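Local coordinates for protein sensory box histidine kinase/response regulator (Burkholderia thailandensis, PDB 3MR0) that probably acts as a phosphorelay sensor kinase of a two-component system, the present piece being its PAS sensor domain, at residues V15-K28 with G110-V122. Sequence-based numbering, arbitrary orientation. Where two conformers were deposited one is given.
Sequences VSGASAGLWDWNPK and GEPYRMVGWIMDV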
ATOM      1  N   VAL A  15       3.452 -11.607  -8.169  1.00 34.69           N
ATOM      2  CA  VAL A  15       2.645 -10.422  -7.912  1.00 33.22           C
ATOM      3  C   VAL A  15       1.331 -10.484  -8.678  1.00 35.20           C
ATOM      4  O   VAL A  15       0.328  -9.929  -8.228  1.00 35.59           O
ATOM      5  CB  VAL A  15       3.409  -9.098  -8.149  1.00 31.65           C
ATOM      6  CG1 VAL A  15       2.493  -8.029  -8.674  1.00 32.42           C
ATOM      7  CG2 VAL A  15       4.010  -8.625  -6.860  1.00 30.33           C
ATOM      8  N   SER A  16       1.320 -11.214  -9.795  1.00 37.32           N
ATOM      9  CA  SER A  16       0.135 -11.316 -10.660  1.00 35.96           C
ATOM     10  C   SER A  16      -0.991 -12.195 -10.102  1.00 33.76           C
ATOM     11  O   SER A  16      -2.099 -11.694  -9.880  1.00 34.29           O
ATOM     12  CB  SER A  16       0.517 -11.778 -12.078  1.00 37.83           C
ATOM     13  OG  SER A  16       0.577 -13.200 -12.181  1.00 38.54           O
ATOM     14  N   GLY A  17      -0.706 -13.483  -9.883  1.00 30.17           N
ATOM     15  CA  GLY A  17      -1.688 -14.460  -9.440  1.00 28.49           C
ATOM     16  C   GLY A  17      -2.288 -14.294  -8.051  1.00 28.03           C
ATOM     17  O   GLY A  17      -3.284 -14.960  -7.728  1.00 28.78           O
ATOM     18  N   ALA A  18      -1.689 -13.418  -7.234  1.00 26.01           N
ATOM     19  CA  ALA A  18      -2.238 -13.039  -5.926  1.00 22.84           C
ATOM     20  C   ALA A  18      -3.289 -11.943  -6.039  1.00 20.96           C
ATOM     21  O   ALA A  18      -3.951 -11.604  -5.066  1.00 20.07           O
ATOM     22  CB  ALA A  18      -1.134 -12.570  -5.032  1.00 21.30           C
ATOM     23  N   SER A  19      -3.430 -11.396  -7.242  0.71 20.77           N
ATOM     24  CA  SER A  19      -4.270 -10.232  -7.483  0.71 20.21           C
ATOM     25  C   SER A  19      -3.617  -9.045  -6.808  0.71 19.01           C
ATOM     26  O   SER A  19      -4.262  -8.272  -6.115  0.71 19.31           O
ATOM     27  CB  SER A  19      -5.686 -10.448  -6.952  0.71 20.63           C
ATOM     28  OG  SER A  19      -6.214 -11.681  -7.391  0.71 21.66           O
ATOM     29  N   ALA A  20      -2.318  -8.913  -7.006  1.00 18.53           N
ATOM     30  CA  ALA A  20      -1.579  -7.810  -6.412  1.00 18.22           C
ATOM     31  C   ALA A  20      -1.316  -6.720  -7.448  1.00 19.47           C
ATOM     32  O   ALA A  20      -1.328  -6.992  -8.653  1.00 22.26           O
ATOM     33  CB  ALA A  20      -0.278  -8.308  -5.806  1.00 17.87           C
ATOM     34  N   GLY A  21      -1.115  -5.488  -6.980  1.00 17.38           N
ATOM     35  CA  GLY A  21      -0.673  -4.400  -7.835  1.00 15.51           C
ATOM     36  C   GLY A  21       0.773  -4.009  -7.577  1.00 16.36           C
ATOM     37  O   GLY A  21       1.191  -3.774  -6.440  1.00 17.12           O
ATOM     38  N   LEU A  22       1.550  -3.933  -8.646  0.58 16.91           N
ATOM     39  CA  LEU A  22       2.967  -3.595  -8.544  0.58 16.48           C
ATOM     40  C   LEU A  22       3.149  -2.084  -8.555  0.58 14.62           C
ATOM     41  O   LEU A  22       2.438  -1.385  -9.264  0.58 14.69           O
ATOM     42  CB  LEU A  22       3.737  -4.264  -9.696  0.58 17.72           C
ATOM     43  CG  LEU A  22       5.040  -3.681 -10.247  0.58 19.51           C
ATOM     44  CD1 LEU A  22       6.259  -4.199  -9.498  0.58 21.00           C
ATOM     45  CD2 LEU A  22       5.155  -4.018 -11.722  0.58 21.69           C
ATOM     46  N   TRP A  23       4.080  -1.585  -7.754  1.00 13.94           N
ATOM     47  CA  TRP A  23       4.434  -0.168  -7.780  1.00 16.57           C
ATOM     48  C   TRP A  23       5.963   0.070  -7.791  1.00 16.96           C
ATOM     49  O   TRP A  23       6.723  -0.713  -7.239  1.00 17.84           O
ATOM     50  CB  TRP A  23       3.707   0.623  -6.676  1.00 16.78           C
ATOM     51  CG  TRP A  23       3.902   0.154  -5.245  1.00 16.08           C
ATOM     52  CD1 TRP A  23       3.090  -0.680  -4.537  1.00 15.62           C
ATOM     53  CD2 TRP A  23       4.950   0.549  -4.345  1.00 16.18           C
ATOM     54  NE1 TRP A  23       3.571  -0.841  -3.265  1.00 14.69           N
ATOM     55  CE2 TRP A  23       4.717  -0.105  -3.122  1.00 15.10           C
ATOM     56  CE3 TRP A  23       6.073   1.388  -4.462  1.00 16.02           C
ATOM     57  CZ2 TRP A  23       5.554   0.050  -2.025  1.00 15.12           C
ATOM     58  CZ3 TRP A  23       6.902   1.538  -3.378  1.00 15.31           C
ATOM     59  CH2 TRP A  23       6.639   0.876  -2.172  1.00 16.08           C
ATOM     60  N   ASP A  24       6.400   1.130  -8.461  1.00 17.31           N
ATOM     61  CA  ASP A  24       7.833   1.447  -8.577  1.00 17.84           C
ATOM     62  C   ASP A  24       8.004   2.945  -8.396  1.00 20.12           C
ATOM     63  O   ASP A  24       7.585   3.730  -9.244  1.00 22.40           O
ATOM     64  CB  ASP A  24       8.355   1.010  -9.948  1.00 19.18           C
ATOM     65  CG  ASP A  24       9.841   1.355 -10.182  1.00 21.35           C
ATOM     66  OD1 ASP A  24      10.494   1.981  -9.338  1.00 20.11           O
ATOM     67  OD2 ASP A  24      10.364   0.977 -11.248  1.00 25.03           O
ATOM     68  N   TRP A  25       8.637   3.338  -7.298  1.00 18.64           N
ATOM     69  CA  TRP A  25       8.578   4.711  -6.827  1.00 19.05           C
ATOM     70  C   TRP A  25       9.940   5.405  -6.711  1.00 20.04           C
ATOM     71  O   TRP A  25      10.902   4.836  -6.197  1.00 20.01           O
ATOM     72  CB  TRP A  25       7.871   4.693  -5.484  1.00 20.21           C
ATOM     73  CG  TRP A  25       7.681   5.989  -4.816  1.00 19.89           C
ATOM     74  CD1 TRP A  25       6.898   7.030  -5.230  1.00 19.81           C
ATOM     75  CD2 TRP A  25       8.239   6.369  -3.562  1.00 19.99           C
ATOM     76  NE1 TRP A  25       6.952   8.041  -4.314  1.00 21.46           N
ATOM     77  CE2 TRP A  25       7.773   7.662  -3.277  1.00 21.46           C
ATOM     78  CE3 TRP A  25       9.106   5.745  -2.654  1.00 19.60           C
ATOM     79  CZ2 TRP A  25       8.142   8.346  -2.117  1.00 21.97           C
ATOM     80  CZ3 TRP A  25       9.470   6.414  -1.513  1.00 19.80           C
ATOM     81  CH2 TRP A  25       8.990   7.701  -1.246  1.00 21.58           C
ATOM     82  N   ASN A  26      10.007   6.637  -7.208  1.00 21.30           N
ATOM     83  CA  ASN A  26      11.217   7.436  -7.127  1.00 23.93           C
ATOM     84  C   ASN A  26      11.078   8.386  -5.964  1.00 23.81           C
ATOM     85  O   ASN A  26      10.199   9.245  -5.960  1.00 23.80           O
ATOM     86  CB  ASN A  26      11.469   8.207  -8.426  1.00 26.23           C
ATOM     87  CG  ASN A  26      12.790   8.963  -8.410  1.00 27.71           C
ATOM     88  OD1 ASN A  26      12.993   9.864  -7.604  1.00 28.21           O
ATOM     89  ND2 ASN A  26      13.692   8.594  -9.305  1.00 28.50           N
ATOM     90  N   PRO A  27      11.936   8.217  -4.955  1.00 24.46           N
ATOM     91  CA  PRO A  27      11.829   8.977  -3.706  1.00 26.39           C
ATOM     92  C   PRO A  27      12.102  10.477  -3.849  1.00 28.27           C
ATOM     93  O   PRO A  27      11.510  11.256  -3.112  1.00 30.28           O
ATOM     94  CB  PRO A  27      12.865   8.304  -2.789  1.00 26.62           C
ATOM     95  CG  PRO A  27      12.995   6.901  -3.334  1.00 25.57           C
ATOM     96  CD  PRO A  27      12.877   7.087  -4.830  1.00 24.57           C
ATOM     97  N   LYS A  28      12.966  10.887  -4.761  1.00 27.86           N
ATOM     98  CA  LYS A  28      13.269  12.301  -4.852  1.00 30.00           C
ATOM     99  C   LYS A  28      12.146  13.040  -5.599  1.00 31.23           C
ATOM    100  O   LYS A  28      11.680  14.097  -5.165  1.00 31.46           O
ATOM    101  CB  LYS A  28      14.658  12.525  -5.469  1.00 29.93           C
ATOM    102  CG  LYS A  28      14.972  11.609  -6.618  1.00 30.66           C
ATOM    103  CD  LYS A  28      16.382  11.834  -7.160  1.00 31.59           C
ATOM    104  CE  LYS A  28      17.426  11.077  -6.348  1.00 30.50           C
ATOM    105  NZ  LYS A  28      18.669  10.816  -7.101  1.00 30.32           N
ATOM    106  N   GLY A 110      23.767   6.690   1.250  1.00 20.78           N
ATOM    107  CA  GLY A 110      22.615   6.392   2.086  1.00 20.99           C
ATOM    108  C   GLY A 110      21.264   6.966   1.644  1.00 23.40           C
ATOM    109  O   GLY A 110      20.284   6.889   2.395  1.00 23.30           O
ATOM    110  N   GLU A 111      21.202   7.525   0.427  1.00 25.05           N
ATOM    111  CA  GLU A 111      20.006   8.190  -0.082  1.00 23.46           C
ATOM    112  C   GLU A 111      19.213   7.225  -0.926  1.00 22.73           C
ATOM    113  O   GLU A 111      19.801   6.482  -1.706  1.00 22.31           O
ATOM    114  CB  GLU A 111      20.386   9.345  -0.994  1.00 26.35           C
ATOM    115  CG  GLU A 111      21.106  10.525  -0.372  1.00 31.15           C
ATOM    116  CD  GLU A 111      21.399  11.611  -1.424  1.00 37.57           C
ATOM    117  OE1 GLU A 111      22.354  12.407  -1.220  1.00 39.83           O
ATOM    118  OE2 GLU A 111      20.672  11.665  -2.460  1.00 39.65           O
ATOM    119  N   PRO A 112      17.870   7.241  -0.797  1.00 22.44           N
ATOM    120  CA  PRO A 112      17.046   6.389  -1.657  1.00 21.01           C
ATOM    121  C   PRO A 112      16.954   6.943  -3.091  1.00 20.70           C
ATOM    122  O   PRO A 112      16.730   8.139  -3.269  1.00 23.35           O
ATOM    123  CB  PRO A 112      15.658   6.417  -0.972  1.00 19.24           C
ATOM    124  CG  PRO A 112      15.860   7.021   0.354  1.00 20.38           C
ATOM    125  CD  PRO A 112      17.072   7.890   0.261  1.00 21.91           C
ATOM    126  N   TYR A 113      17.132   6.086  -4.091  1.00 18.68           N
ATOM    127  CA  TYR A 113      16.871   6.491  -5.466  1.00 18.14           C
ATOM    128  C   TYR A 113      15.736   5.714  -6.080  1.00 19.24           C
ATOM    129  O   TYR A 113      15.224   6.102  -7.112  1.00 20.35           O
ATOM    130  CB  TYR A 113      18.110   6.341  -6.354  1.00 17.55           C
ATOM    131  CG  TYR A 113      18.663   4.926  -6.460  1.00 18.32           C
ATOM    132  CD1 TYR A 113      18.203   4.034  -7.423  1.00 17.48           C
ATOM    133  CD2 TYR A 113      19.680   4.500  -5.620  1.00 17.81           C
ATOM    134  CE1 TYR A 113      18.729   2.760  -7.520  1.00 15.38           C
ATOM    135  CE2 TYR A 113      20.197   3.242  -5.711  1.00 16.52           C
ATOM    136  CZ  TYR A 113      19.727   2.381  -6.654  1.00 16.48           C
ATOM    137  OH  TYR A 113      20.272   1.127  -6.704  1.00 17.48           O
ATOM    138  N   ARG A 114      15.333   4.614  -5.451  1.00 19.94           N
ATOM    139  CA  ARG A 114      14.255   3.795  -5.992  1.00 18.48           C
ATOM    140  C   ARG A 114      13.609   3.034  -4.859  1.00 17.75           C
ATOM    141  O   ARG A 114      14.212   2.870  -3.827  1.00 17.46           O
ATOM    142  CB  ARG A 114      14.806   2.813  -7.043  1.00 18.64           C
ATOM    143  CG  ARG A 114      13.761   2.062  -7.849  1.00 16.98           C
ATOM    144  CD  ARG A 114      14.410   1.123  -8.827  1.00 18.15           C
ATOM    145  NE  ARG A 114      13.429   0.468  -9.684  1.00 19.78           N
ATOM    146  CZ  ARG A 114      13.740  -0.380 -10.660  1.00 22.93           C
ATOM    147  NH1 ARG A 114      15.006  -0.681 -10.904  1.00 23.80           N
ATOM    148  NH2 ARG A 114      12.785  -0.928 -11.392  1.00 24.13           N
HETATM  149  N   MSE A 115      12.371   2.590  -5.060  1.00 18.32           N
HETATM  150  CA  MSE A 115      11.693   1.674  -4.126  1.00 18.99           C
HETATM  151  C   MSE A 115      10.601   0.873  -4.886  1.00 16.35           C
HETATM  152  O   MSE A 115       9.766   1.443  -5.588  1.00 15.76           O
HETATM  153  CB  MSE A 115      11.113   2.450  -2.933  1.00 17.52           C
HETATM  154  CG  MSE A 115      10.614   1.562  -1.805  1.00 18.33           C
HETATM  155 SE   MSE A 115       9.663   2.567  -0.418  0.79 20.32          SE
HETATM  156  CE  MSE A 115       9.235   1.117   0.814  1.00 16.05           C
ATOM    157  N   VAL A 116      10.621  -0.447  -4.746  0.70 16.88           N
ATOM    158  CA  VAL A 116       9.686  -1.286  -5.487  0.70 16.98           C
ATOM    159  C   VAL A 116       8.862  -2.138  -4.546  0.70 16.87           C
ATOM    160  O   VAL A 116       9.377  -2.654  -3.563  0.70 17.44           O
ATOM    161  CB  VAL A 116      10.406  -2.218  -6.460  0.70 16.63           C
ATOM    162  CG1 VAL A 116       9.387  -2.952  -7.312  0.70 17.24           C
ATOM    163  CG2 VAL A 116      11.360  -1.429  -7.333  0.70 16.54           C
ATOM    164  N   GLY A 117       7.583  -2.300  -4.852  1.00 15.97           N
ATOM    165  CA  GLY A 117       6.729  -3.091  -4.002  1.00 15.53           C
ATOM    166  C   GLY A 117       5.386  -3.389  -4.612  1.00 15.48           C
ATOM    167  O   GLY A 117       5.162  -3.234  -5.805  1.00 17.57           O
ATOM    168  N   TRP A 118       4.479  -3.843  -3.770  1.00 15.27           N
ATOM    169  CA  TRP A 118       3.160  -4.221  -4.224  1.00 15.00           C
ATOM    170  C   TRP A 118       2.081  -3.777  -3.246  1.00 14.49           C
ATOM    171  O   TRP A 118       2.364  -3.340  -2.130  1.00 15.51           O
ATOM    172  CB  TRP A 118       3.091  -5.736  -4.438  1.00 16.46           C
ATOM    173  CG  TRP A 118       3.645  -6.611  -3.304  1.00 16.05           C
ATOM    174  CD1 TRP A 118       4.874  -7.218  -3.268  1.00 16.22           C
ATOM    175  CD2 TRP A 118       2.978  -7.009  -2.091  1.00 15.82           C
ATOM    176  NE1 TRP A 118       5.017  -7.938  -2.119  1.00 16.59           N
ATOM    177  CE2 TRP A 118       3.870  -7.832  -1.374  1.00 16.02           C
ATOM    178  CE3 TRP A 118       1.719  -6.735  -1.530  1.00 16.50           C
ATOM    179  CZ2 TRP A 118       3.553  -8.382  -0.136  1.00 16.82           C
ATOM    180  CZ3 TRP A 118       1.400  -7.280  -0.295  1.00 16.70           C
ATOM    181  CH2 TRP A 118       2.315  -8.096   0.389  1.00 17.45           C
ATOM    182  N   ILE A 119       0.838  -3.887  -3.674  1.00 15.31           N
ATOM    183  CA  ILE A 119      -0.276  -3.737  -2.775  1.00 14.95           C
ATOM    184  C   ILE A 119      -1.234  -4.913  -2.991  1.00 16.12           C
ATOM    185  O   ILE A 119      -1.326  -5.453  -4.089  1.00 15.81           O
ATOM    186  CB  ILE A 119      -1.012  -2.383  -2.967  1.00 15.73           C
ATOM    187  CG1 ILE A 119      -1.569  -2.242  -4.392  1.00 15.56           C
ATOM    188  CG2 ILE A 119      -0.096  -1.226  -2.605  1.00 14.93           C
ATOM    189  CD1 ILE A 119      -2.541  -1.084  -4.562  1.00 14.43           C
HETATM  190  N   MSE A 120      -1.928  -5.311  -1.931  1.00 17.28           N
HETATM  191  CA  MSE A 120      -3.017  -6.277  -2.037  1.00 16.83           C
HETATM  192  C   MSE A 120      -4.227  -5.720  -1.315  1.00 16.07           C
HETATM  193  O   MSE A 120      -4.066  -5.035  -0.294  1.00 17.13           O
HETATM  194  CB  MSE A 120      -2.621  -7.633  -1.447  1.00 15.81           C
HETATM  195  CG  MSE A 120      -1.761  -8.454  -2.366  1.00 15.47           C
HETATM  196 SE   MSE A 120      -1.705 -10.333  -1.863  0.78 22.74          SE
HETATM  197  CE  MSE A 120      -0.501 -10.243  -0.365  1.00 21.36           C
ATOM    198  N   ASP A 121      -5.419  -6.001  -1.832  1.00 14.29           N
ATOM    199  CA  ASP A 121      -6.643  -5.575  -1.157  1.00 16.32           C
ATOM    200  C   ASP A 121      -6.979  -6.573  -0.080  1.00 16.55           C
ATOM    201  O   ASP A 121      -7.303  -7.711  -0.396  1.00 16.98           O
ATOM    202  CB  ASP A 121      -7.835  -5.459  -2.113  1.00 17.28           C
ATOM    203  CG  ASP A 121      -9.019  -4.756  -1.466  1.00 18.78           C
ATOM    204  OD1 ASP A 121      -9.477  -5.204  -0.401  1.00 17.60           O
ATOM    205  OD2 ASP A 121      -9.477  -3.724  -1.991  1.00 21.12           O
ATOM    206  N   VAL A 122      -6.885  -6.143   1.179  1.00 14.73           N
ATOM    207  CA  VAL A 122      -7.139  -7.006   2.340  1.00 14.47           C
ATOM    208  C   VAL A 122      -8.391  -6.575   3.120  1.00 14.77           C
ATOM    209  O   VAL A 122      -8.503  -6.835   4.313  1.00 16.21           O
ATOM    210  CB  VAL A 122      -5.915  -7.069   3.306  1.00 14.05           C
ATOM    211  CG1 VAL A 122      -4.697  -7.690   2.607  1.00 13.82           C
ATOM    212  CG2 VAL A 122      -5.598  -5.688   3.892  1.00 13.68           C
TER
HETATM  213  O   HOH W   1      -5.781  -7.935  -3.854  1.00 16.03           O
HETATM  214  O   HOH W   2      13.076   5.621  -9.264  1.00 23.81           O
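The Trp23 indole lies flat over the backbone of Gly117, whose missing side chain leaves the hollow that the ring fills: Gly117 CA sits over the five-membered ring, 4.0 Å from its centroid. With CG wedged between the backbone N and the carbonyl carbon (chi1 57°), the indole folds back across the neighbouring strand, and its NE1 makes a weak, bent hydrogen bond to Trp118 O (3.0 Å). Ile119 CG2 packs against the pyrrole end of the indole. At the far end the extended Met115, a selenomethionine, reaches the corner where the two tryptophans approach; SE meets the edge of Trp23 at CH2 (3.9 Å) and lies obliquely to Trp25, whose edge takes Met115 CB. Strands 21-25 and 112-121, joined by backbone hydrogen bonds, are antiparallel neighbours at the centre of the PAS-fold sheet, and Trp23 and Trp25 line a pocket holding a PG5 molecule, probably from the crystallisation liquor. On the other face Asp24 and Arg114 form a salt bridge, NH2 reaching OD2 (3.1 Å) from above the carboxylate plane. Val15 CG2 nudges Trp118 CB. Pro27 CG rests on Pro112 CB (3.6 Å), and Ala20 CB presses against Met120 CG (3.7 Å).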